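PDB 2OG9: mandelate racemase/muconate lactonizing enzyme from Polaromonas sp., which probably catalyses a metal-dependent racemisation or related proton-abstraction reaction on a carboxylate substrate, as other members of the enolase superfamily do. Local coordinates for residues 13-27 / 44-58. Residues are numbered along the deposited sequence; the frame is centred on the assembly and turned at random.
Sequences DRITWVRISSCYLPL and MTEIAILFAEIETAG
The Y24 ring carries the methyl of A48 over one of its faces, a CH-pi contact with A48 CB 4.1 Å from the ring centroid, while R376 makes a cation-pi pair with the same ring. On F51, the CB of C23 comes to the ring edge, 3.8 Å from F51 CE2, and I49 CG2 covers one face toward the rim. E53 OE1 meets the R19 guanidinium at its edge and in its plane, NH1 to OE1 2.6 Å, in a salt bridge whose two flat groups stand 81° apart. R19 reaches it with CG anti to the backbone N (chi1 174°) and an extended chain; its NH2 takes a second carboxylate, E378. W17 and E55 run side by side, with E55 OE2 3.3 Å from W17 CZ3; W17 NE1 is hydrogen-bonded to Q380, and E55 OE2 forms a salt bridge with R384, which also makes a cation-pi contact with the W17 ring.

In an antiparallel ladder, directly paired residues put their side chains on the same face: Y24 and A48 on one, W17/E55 and R19/E53 on the other, where C23 and F51 meet diagonally. The regularity breaks at a classic beta bulge, where T16 N and W17 N both donate to E55 O. Beyond the bulge, D13 takes the T56 hydroxyl on OD2 (OG1 to OD2 2.6 Å), from above the carboxylate plane, and G58 N on the syn lone pair of OD1. A leucine in place of D13 would probably leave G58 N and the T56 hydroxyl without this acceptor, and R133 without its salt-bridge partner.

Strands 15-26 and 46-56 are the central pair of the capping domain's four-stranded antiparallel sheet; 375-382, from the C-terminal end of the chain, flanks 15-26, and 61-69 flanks 46-56. I20, Y24 and L50 pack against helix 73-83, whereas C23 and L25 on the other face meet helix 370-374.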
ATOM      1  N   ASP A  13      19.001  33.932 -29.805  1.00 39.16           N
ATOM      2  CA  ASP A  13      19.457  33.702 -31.169  1.00 36.37           C
ATOM      3  C   ASP A  13      18.226  33.307 -31.981  1.00 33.93           C
ATOM      4  O   ASP A  13      17.100  33.386 -31.489  1.00 32.64           O
ATOM      5  CB  ASP A  13      20.473  32.556 -31.189  1.00 35.64           C
ATOM      6  CG  ASP A  13      21.381  32.598 -32.400  1.00 36.02           C
ATOM      7  OD1 ASP A  13      21.022  33.254 -33.405  1.00 32.63           O
ATOM      8  OD2 ASP A  13      22.456  31.960 -32.343  1.00 32.77           O
ATOM      9  N   ARG A  14      18.439  32.871 -33.214  1.00 32.62           N
ATOM     10  CA  ARG A  14      17.332  32.463 -34.063  1.00 31.51           C
ATOM     11  C   ARG A  14      17.803  31.432 -35.086  1.00 28.94           C
ATOM     12  O   ARG A  14      18.776  31.657 -35.804  1.00 26.80           O
ATOM     13  CB  ARG A  14      16.752  33.688 -34.773  1.00 35.09           C
ATOM     14  CG  ARG A  14      15.438  33.441 -35.477  1.00 41.43           C
ATOM     15  CD  ARG A  14      15.549  33.821 -36.944  1.00 47.69           C
ATOM     16  NE  ARG A  14      16.080  35.174 -37.110  1.00 50.76           N
ATOM     17  CZ  ARG A  14      16.541  35.658 -38.259  1.00 51.48           C
ATOM     18  NH1 ARG A  14      16.537  34.903 -39.348  1.00 51.93           N
ATOM     19  NH2 ARG A  14      17.018  36.895 -38.316  1.00 53.47           N
ATOM     20  N   ILE A  15      17.114  30.295 -35.133  1.00 26.16           N
ATOM     21  CA  ILE A  15      17.447  29.219 -36.060  1.00 24.94           C
ATOM     22  C   ILE A  15      17.067  29.642 -37.474  1.00 25.29           C
ATOM     23  O   ILE A  15      15.934  30.046 -37.722  1.00 25.32           O
ATOM     24  CB  ILE A  15      16.681  27.920 -35.700  1.00 23.66           C
ATOM     25  CG1 ILE A  15      17.093  27.449 -34.299  1.00 23.90           C
ATOM     26  CG2 ILE A  15      16.939  26.850 -36.758  1.00 20.77           C
ATOM     27  CD1 ILE A  15      16.338  26.222 -33.793  1.00 23.80           C
ATOM     28  N   THR A  16      18.008  29.533 -38.405  1.00 23.87           N
ATOM     29  CA  THR A  16      17.739  29.939 -39.776  1.00 25.28           C
ATOM     30  C   THR A  16      17.897  28.833 -40.809  1.00 24.62           C
ATOM     31  O   THR A  16      17.361  28.931 -41.910  1.00 25.35           O
ATOM     32  CB  THR A  16      18.654  31.118 -40.177  1.00 26.07           C
ATOM     33  OG1 THR A  16      20.024  30.750 -39.982  1.00 24.98           O
ATOM     34  CG2 THR A  16      18.348  32.343 -39.325  1.00 25.84           C
ATOM     35  N   TRP A  17      18.611  27.769 -40.455  1.00 22.90           N
ATOM     36  CA  TRP A  17      18.849  26.680 -41.394  1.00 23.80           C
ATOM     37  C   TRP A  17      18.901  25.341 -40.676  1.00 21.72           C
ATOM     38  O   TRP A  17      19.403  25.248 -39.561  1.00 21.22           O
ATOM     39  CB  TRP A  17      20.184  26.918 -42.112  1.00 23.46           C
ATOM     40  CG  TRP A  17      20.560  25.883 -43.139  1.00 26.16           C
ATOM     41  CD1 TRP A  17      20.063  25.765 -44.408  1.00 25.41           C
ATOM     42  CD2 TRP A  17      21.557  24.859 -43.002  1.00 25.57           C
ATOM     43  NE1 TRP A  17      20.694  24.738 -45.069  1.00 24.79           N
ATOM     44  CE2 TRP A  17      21.615  24.165 -44.231  1.00 26.05           C
ATOM     45  CE3 TRP A  17      22.406  24.461 -41.961  1.00 26.92           C
ATOM     46  CZ2 TRP A  17      22.492  23.096 -44.449  1.00 27.28           C
ATOM     47  CZ3 TRP A  17      23.279  23.397 -42.175  1.00 27.02           C
ATOM     48  CH2 TRP A  17      23.315  22.728 -43.412  1.00 27.31           C
ATOM     49  N   VAL A  18      18.377  24.310 -41.324  1.00 21.84           N
ATOM     50  CA  VAL A  18      18.382  22.967 -40.758  1.00 20.55           C
ATOM     51  C   VAL A  18      18.579  21.963 -41.881  1.00 21.36           C
ATOM     52  O   VAL A  18      17.948  22.072 -42.930  1.00 20.50           O
ATOM     53  CB  VAL A  18      17.045  22.633 -40.045  1.00 20.69           C
ATOM     54  CG1 VAL A  18      17.095  21.223 -39.492  1.00 23.80           C
ATOM     55  CG2 VAL A  18      16.776  23.625 -38.927  1.00 21.18           C
ATOM     56  N   ARG A  19      19.467  20.997 -41.669  1.00 20.23           N
ATOM     57  CA  ARG A  19      19.709  19.962 -42.665  1.00 22.43           C
ATOM     58  C   ARG A  19      19.680  18.581 -42.024  1.00 21.52           C
ATOM     59  O   ARG A  19      20.324  18.346 -41.004  1.00 21.57           O
ATOM     60  CB  ARG A  19      21.063  20.160 -43.361  1.00 23.96           C
ATOM     61  CG  ARG A  19      21.416  19.017 -44.314  1.00 26.70           C
ATOM     62  CD  ARG A  19      22.576  19.361 -45.250  1.00 32.47           C
ATOM     63  NE  ARG A  19      22.887  18.244 -46.140  1.00 36.34           N
ATOM     64  CZ  ARG A  19      23.552  17.155 -45.769  1.00 39.14           C
ATOM     65  NH1 ARG A  19      23.989  17.038 -44.523  1.00 40.77           N
ATOM     66  NH2 ARG A  19      23.769  16.171 -46.637  1.00 39.68           N
ATOM     67  N   ILE A  20      18.920  17.672 -42.620  1.00 22.83           N
ATOM     68  CA  ILE A  20      18.840  16.313 -42.108  1.00 23.51           C
ATOM     69  C   ILE A  20      19.366  15.353 -43.155  1.00 24.12           C
ATOM     70  O   ILE A  20      19.134  15.530 -44.351  1.00 24.68           O
ATOM     71  CB  ILE A  20      17.405  15.914 -41.750  1.00 25.12           C
ATOM     72  CG1 ILE A  20      16.477  16.219 -42.925  1.00 26.47           C
ATOM     73  CG2 ILE A  20      16.982  16.620 -40.471  1.00 26.31           C
ATOM     74  CD1 ILE A  20      15.085  15.694 -42.741  1.00 31.08           C
ATOM     75  N   SER A  21      20.077  14.334 -42.692  1.00 22.99           N
ATOM     76  CA  SER A  21      20.667  13.343 -43.576  1.00 24.55           C
ATOM     77  C   SER A  21      20.429  11.953 -43.017  1.00 22.66           C
ATOM     78  O   SER A  21      20.555  11.742 -41.814  1.00 23.61           O
ATOM     79  CB  SER A  21      22.185  13.560 -43.676  1.00 23.34           C
ATOM     80  OG  SER A  21      22.517  14.920 -43.874  1.00 29.41           O
ATOM     81  N   SER A  22      20.091  11.011 -43.892  1.00 21.96           N
ATOM     82  CA  SER A  22      19.887   9.626 -43.487  1.00 22.83           C
ATOM     83  C   SER A  22      21.097   8.880 -44.036  1.00 23.50           C
ATOM     84  O   SER A  22      21.193   8.611 -45.232  1.00 22.37           O
ATOM     85  CB  SER A  22      18.597   9.062 -44.080  1.00 23.49           C
ATOM     86  OG  SER A  22      18.340   7.763 -43.561  1.00 20.85           O
ATOM     87  N   CYS A  23      22.019   8.560 -43.138  1.00 24.08           N
ATOM     88  CA  CYS A  23      23.266   7.890 -43.483  1.00 25.06           C
ATOM     89  C   CYS A  23      23.283   6.421 -43.074  1.00 25.58           C
ATOM     90  O   CYS A  23      23.076   6.094 -41.911  1.00 25.34           O
ATOM     91  CB  CYS A  23      24.411   8.645 -42.805  1.00 27.33           C
ATOM     92  SG  CYS A  23      26.033   7.911 -42.984  1.00 28.46           S
ATOM     93  N   TYR A  24      23.534   5.531 -44.031  1.00 25.45           N
ATOM     94  CA  TYR A  24      23.572   4.104 -43.730  1.00 26.98           C
ATOM     95  C   TYR A  24      24.986   3.596 -43.507  1.00 27.92           C
ATOM     96  O   TYR A  24      25.764   3.425 -44.451  1.00 26.62           O
ATOM     97  CB  TYR A  24      22.880   3.310 -44.836  1.00 28.02           C
ATOM     98  CG  TYR A  24      21.379   3.448 -44.770  1.00 28.69           C
ATOM     99  CD1 TYR A  24      20.592   2.450 -44.197  1.00 30.23           C
ATOM    100  CD2 TYR A  24      20.747   4.605 -45.227  1.00 29.28           C
ATOM    101  CE1 TYR A  24      19.212   2.600 -44.081  1.00 29.46           C
ATOM    102  CE2 TYR A  24      19.369   4.767 -45.113  1.00 29.86           C
ATOM    103  CZ  TYR A  24      18.610   3.760 -44.541  1.00 27.95           C
ATOM    104  OH  TYR A  24      17.246   3.907 -44.443  1.00 30.04           O
ATOM    105  N   LEU A  25      25.301   3.373 -42.236  1.00 27.52           N
ATOM    106  CA  LEU A  25      26.604   2.892 -41.800  1.00 28.62           C
ATOM    107  C   LEU A  25      26.754   1.394 -42.030  1.00 29.04           C
ATOM    108  O   LEU A  25      26.060   0.586 -41.408  1.00 28.66           O
ATOM    109  CB  LEU A  25      26.784   3.194 -40.310  1.00 28.60           C
ATOM    110  CG  LEU A  25      28.022   2.638 -39.607  1.00 30.38           C
ATOM    111  CD1 LEU A  25      29.270   3.289 -40.184  1.00 28.69           C
ATOM    112  CD2 LEU A  25      27.918   2.910 -38.106  1.00 31.35           C
ATOM    113  N   PRO A  26      27.658   0.995 -42.936  1.00 29.87           N
ATOM    114  CA  PRO A  26      27.836  -0.436 -43.181  1.00 30.94           C
ATOM    115  C   PRO A  26      28.679  -1.023 -42.054  1.00 32.61           C
ATOM    116  O   PRO A  26      29.624  -0.388 -41.588  1.00 32.48           O
ATOM    117  CB  PRO A  26      28.551  -0.461 -44.528  1.00 31.83           C
ATOM    118  CG  PRO A  26      29.423   0.737 -44.443  1.00 32.45           C
ATOM    119  CD  PRO A  26      28.509   1.795 -43.835  1.00 29.82           C
ATOM    120  N   LEU A  27      28.329  -2.217 -41.595  1.00 32.42           N
ATOM    121  CA  LEU A  27      29.089  -2.838 -40.521  1.00 35.53           C
ATOM    122  C   LEU A  27      30.109  -3.803 -41.115  1.00 37.81           C
ATOM    123  O   LEU A  27      29.776  -4.618 -41.975  1.00 37.62           O
ATOM    124  CB  LEU A  27      28.149  -3.572 -39.561  1.00 34.77           C
ATOM    125  CG  LEU A  27      27.087  -2.696 -38.882  1.00 34.55           C
ATOM    126  CD1 LEU A  27      26.253  -3.542 -37.944  1.00 33.24           C
ATOM    127  CD2 LEU A  27      27.754  -1.565 -38.117  1.00 34.04           C
HETATM  128  N   MSE A  44      22.085  -8.465 -39.136  1.00 39.82           N
HETATM  129  CA  MSE A  44      22.154  -7.019 -39.330  1.00 39.60           C
HETATM  130  C   MSE A  44      23.500  -6.635 -39.930  1.00 38.88           C
HETATM  131  O   MSE A  44      24.549  -6.920 -39.355  1.00 38.85           O
HETATM  132  CB  MSE A  44      21.952  -6.298 -37.997  1.00 40.40           C
HETATM  133  CG  MSE A  44      22.024  -4.787 -38.104  1.00 40.17           C
HETATM  134 SE   MSE A  44      21.506  -3.929 -36.461  1.00 59.91          SE
HETATM  135  CE  MSE A  44      23.221  -3.834 -35.590  1.00 35.25           C
ATOM    136  N   THR A  45      23.465  -5.970 -41.080  1.00 38.24           N
ATOM    137  CA  THR A  45      24.690  -5.581 -41.769  1.00 37.87           C
ATOM    138  C   THR A  45      24.932  -4.077 -41.835  1.00 35.96           C
ATOM    139  O   THR A  45      25.955  -3.635 -42.361  1.00 33.66           O
ATOM    140  CB  THR A  45      24.692  -6.122 -43.207  1.00 39.97           C
ATOM    141  OG1 THR A  45      23.617  -5.521 -43.944  1.00 42.24           O
ATOM    142  CG2 THR A  45      24.507  -7.635 -43.203  1.00 40.72           C
ATOM    143  N   GLU A  46      23.998  -3.295 -41.304  1.00 33.22           N
ATOM    144  CA  GLU A  46      24.138  -1.844 -41.327  1.00 32.58           C
ATOM    145  C   GLU A  46      23.278  -1.157 -40.274  1.00 30.32           C
ATOM    146  O   GLU A  46      22.372  -1.766 -39.705  1.00 29.38           O
ATOM    147  CB  GLU A  46      23.769  -1.307 -42.713  1.00 33.66           C
ATOM    148  CG  GLU A  46      22.453  -1.842 -43.253  1.00 37.70           C
ATOM    149  CD  GLU A  46      22.056  -1.193 -44.564  1.00 40.26           C
ATOM    150  OE1 GLU A  46      22.946  -0.965 -45.413  1.00 41.10           O
ATOM    151  OE2 GLU A  46      20.852  -0.919 -44.748  1.00 42.09           O
ATOM    152  N   ILE A  47      23.577   0.111 -40.015  1.00 27.94           N
ATOM    153  CA  ILE A  47      22.822   0.900 -39.048  1.00 24.43           C
ATOM    154  C   ILE A  47      22.464   2.233 -39.696  1.00 25.30           C
ATOM    155  O   ILE A  47      23.334   2.924 -40.234  1.00 21.61           O
ATOM    156  CB  ILE A  47      23.640   1.163 -37.761  1.00 26.37           C
ATOM    157  CG1 ILE A  47      23.948  -0.159 -37.060  1.00 24.02           C
ATOM    158  CG2 ILE A  47      22.855   2.077 -36.820  1.00 24.58           C
ATOM    159  CD1 ILE A  47      24.778  -0.005 -35.800  1.00 26.98           C
ATOM    160  N   ALA A  48      21.181   2.586 -39.659  1.00 22.55           N
ATOM    161  CA  ALA A  48      20.724   3.839 -40.245  1.00 23.14           C
ATOM    162  C   ALA A  48      20.924   4.975 -39.250  1.00 23.49           C
ATOM    163  O   ALA A  48      20.381   4.939 -38.150  1.00 23.01           O
ATOM    164  CB  ALA A  48      19.246   3.726 -40.632  1.00 24.36           C
ATOM    165  N   ILE A  49      21.699   5.985 -39.634  1.00 21.01           N
ATOM    166  CA  ILE A  49      21.956   7.113 -38.749  1.00 21.78           C
ATOM    167  C   ILE A  49      21.265   8.362 -39.284  1.00 22.68           C
ATOM    168  O   ILE A  49      21.384   8.679 -40.464  1.00 22.64           O
ATOM    169  CB  ILE A  49      23.475   7.430 -38.656  1.00 22.04           C
ATOM    170  CG1 ILE A  49      24.272   6.164 -38.311  1.00 20.14           C
ATOM    171  CG2 ILE A  49      23.708   8.529 -37.631  1.00 23.36           C
ATOM    172  CD1 ILE A  49      24.016   5.613 -36.926  1.00 20.42           C
ATOM    173  N   LEU A  50      20.529   9.061 -38.426  1.00 21.41           N
ATOM    174  CA  LEU A  50      19.873  10.296 -38.846  1.00 21.49           C
ATOM    175  C   LEU A  50      20.663  11.474 -38.294  1.00 20.84           C
ATOM    176  O   LEU A  50      20.716  11.682 -37.085  1.00 21.97           O
ATOM    177  CB  LEU A  50      18.433  10.369 -38.325  1.00 22.78           C
ATOM    178  CG  LEU A  50      17.763  11.737 -38.521  1.00 23.16           C
ATOM    179  CD1 LEU A  50      17.601  12.008 -40.006  1.00 22.73           C
ATOM    180  CD2 LEU A  50      16.415  11.772 -37.816  1.00 23.32           C
ATOM    181  N   PHE A  51      21.299  12.234 -39.179  1.00 20.42           N
ATOM    182  CA  PHE A  51      22.065  13.396 -38.756  1.00 18.97           C
ATOM    183  C   PHE A  51      21.231  14.663 -38.906  1.00 18.79           C
ATOM    184  O   PHE A  51      20.496  14.823 -39.881  1.00 18.26           O
ATOM    185  CB  PHE A  51      23.336  13.544 -39.600  1.00 20.09           C
ATOM    186  CG  PHE A  51      24.422  12.568 -39.250  1.00 18.45           C
ATOM    187  CD1 PHE A  51      25.080  12.649 -38.026  1.00 18.25           C
ATOM    188  CD2 PHE A  51      24.787  11.565 -40.147  1.00 18.92           C
ATOM    189  CE1 PHE A  51      26.092  11.741 -37.697  1.00 18.81           C
ATOM    190  CE2 PHE A  51      25.795  10.652 -39.826  1.00 17.92           C
ATOM    191  CZ  PHE A  51      26.447  10.743 -38.599  1.00 16.20           C
ATOM    192  N   ALA A  52      21.340  15.550 -37.925  1.00 18.43           N
ATOM    193  CA  ALA A  52      20.640  16.823 -37.961  1.00 17.54           C
ATOM    194  C   ALA A  52      21.681  17.908 -37.751  1.00 18.40           C
ATOM    195  O   ALA A  52      22.506  17.826 -36.830  1.00 17.35           O
ATOM    196  CB  ALA A  52      19.585  16.893 -36.862  1.00 17.26           C
ATOM    197  N   GLU A  53      21.656  18.906 -38.628  1.00 17.73           N
ATOM    198  CA  GLU A  53      22.571  20.037 -38.550  1.00 19.47           C
ATOM    199  C   GLU A  53      21.703  21.274 -38.392  1.00 19.57           C
ATOM    200  O   GLU A  53      20.714  21.448 -39.111  1.00 18.90           O
ATOM    201  CB  GLU A  53      23.406  20.146 -39.827  1.00 22.10           C
ATOM    202  CG  GLU A  53      24.409  19.016 -40.009  1.00 23.68           C
ATOM    203  CD  GLU A  53      24.989  18.980 -41.415  1.00 27.68           C
ATOM    204  OE1 GLU A  53      24.468  18.223 -42.263  1.00 25.62           O
ATOM    205  OE2 GLU A  53      25.957  19.724 -41.673  1.00 29.22           O
ATOM    206  N   ILE A  54      22.065  22.119 -37.436  1.00 19.39           N
ATOM    207  CA  ILE A  54      21.315  23.336 -37.163  1.00 20.10           C
ATOM    208  C   ILE A  54      22.267  24.527 -37.124  1.00 22.25           C
ATOM    209  O   ILE A  54      23.346  24.456 -36.523  1.00 23.07           O
ATOM    210  CB  ILE A  54      20.573  23.233 -35.799  1.00 19.94           C
ATOM    211  CG1 ILE A  54      19.549  22.091 -35.844  1.00 18.21           C
ATOM    212  CG2 ILE A  54      19.869  24.542 -35.478  1.00 20.41           C
ATOM    213  CD1 ILE A  54      18.828  21.864 -34.514  1.00 19.68           C
ATOM    214  N   GLU A  55      21.867  25.616 -37.769  1.00 22.54           N
ATOM    215  CA  GLU A  55      22.671  26.833 -37.804  1.00 23.99           C
ATOM    216  C   GLU A  55      21.767  28.030 -37.536  1.00 24.10           C
ATOM    217  O   GLU A  55      20.587  28.011 -37.880  1.00 22.39           O
ATOM    218  CB  GLU A  55      23.383  26.955 -39.159  1.00 27.33           C
ATOM    219  CG  GLU A  55      24.612  26.053 -39.261  1.00 31.43           C
ATOM    220  CD  GLU A  55      25.269  26.064 -40.635  1.00 34.80           C
ATOM    221  OE1 GLU A  55      25.216  27.106 -41.327  1.00 36.85           O
ATOM    222  OE2 GLU A  55      25.856  25.028 -41.013  1.00 33.59           O
ATOM    223  N   THR A  56      22.321  29.070 -36.921  1.00 24.26           N
ATOM    224  CA  THR A  56      21.536  30.247 -36.558  1.00 26.61           C
ATOM    225  C   THR A  56      21.999  31.548 -37.208  1.00 28.44           C
ATOM    226  O   THR A  56      23.085  31.622 -37.778  1.00 28.11           O
ATOM    227  CB  THR A  56      21.566  30.461 -35.041  1.00 25.99           C
ATOM    228  OG1 THR A  56      22.882  30.877 -34.650  1.00 27.12           O
ATOM    229  CG2 THR A  56      21.214  29.162 -34.310  1.00 25.51           C
ATOM    230  N   ALA A  57      21.164  32.577 -37.091  1.00 30.25           N
ATOM    231  CA  ALA A  57      21.475  33.887 -37.648  1.00 33.43           C
ATOM    232  C   ALA A  57      22.751  34.414 -36.998  1.00 34.54           C
ATOM    233  O   ALA A  57      23.482  35.206 -37.587  1.00 36.88           O
ATOM    234  CB  ALA A  57      20.320  34.851 -37.391  1.00 33.06           C
ATOM    235  N   GLY A  58      23.012  33.958 -35.777  1.00 35.92           N
ATOM    236  CA  GLY A  58      24.193  34.394 -35.055  1.00 35.64           C
ATOM    237  C   GLY A  58      25.463  33.646 -35.415  1.00 35.83           C
ATOM    238  O   GLY A  58      26.504  33.864 -34.797  1.00 36.76           O
TER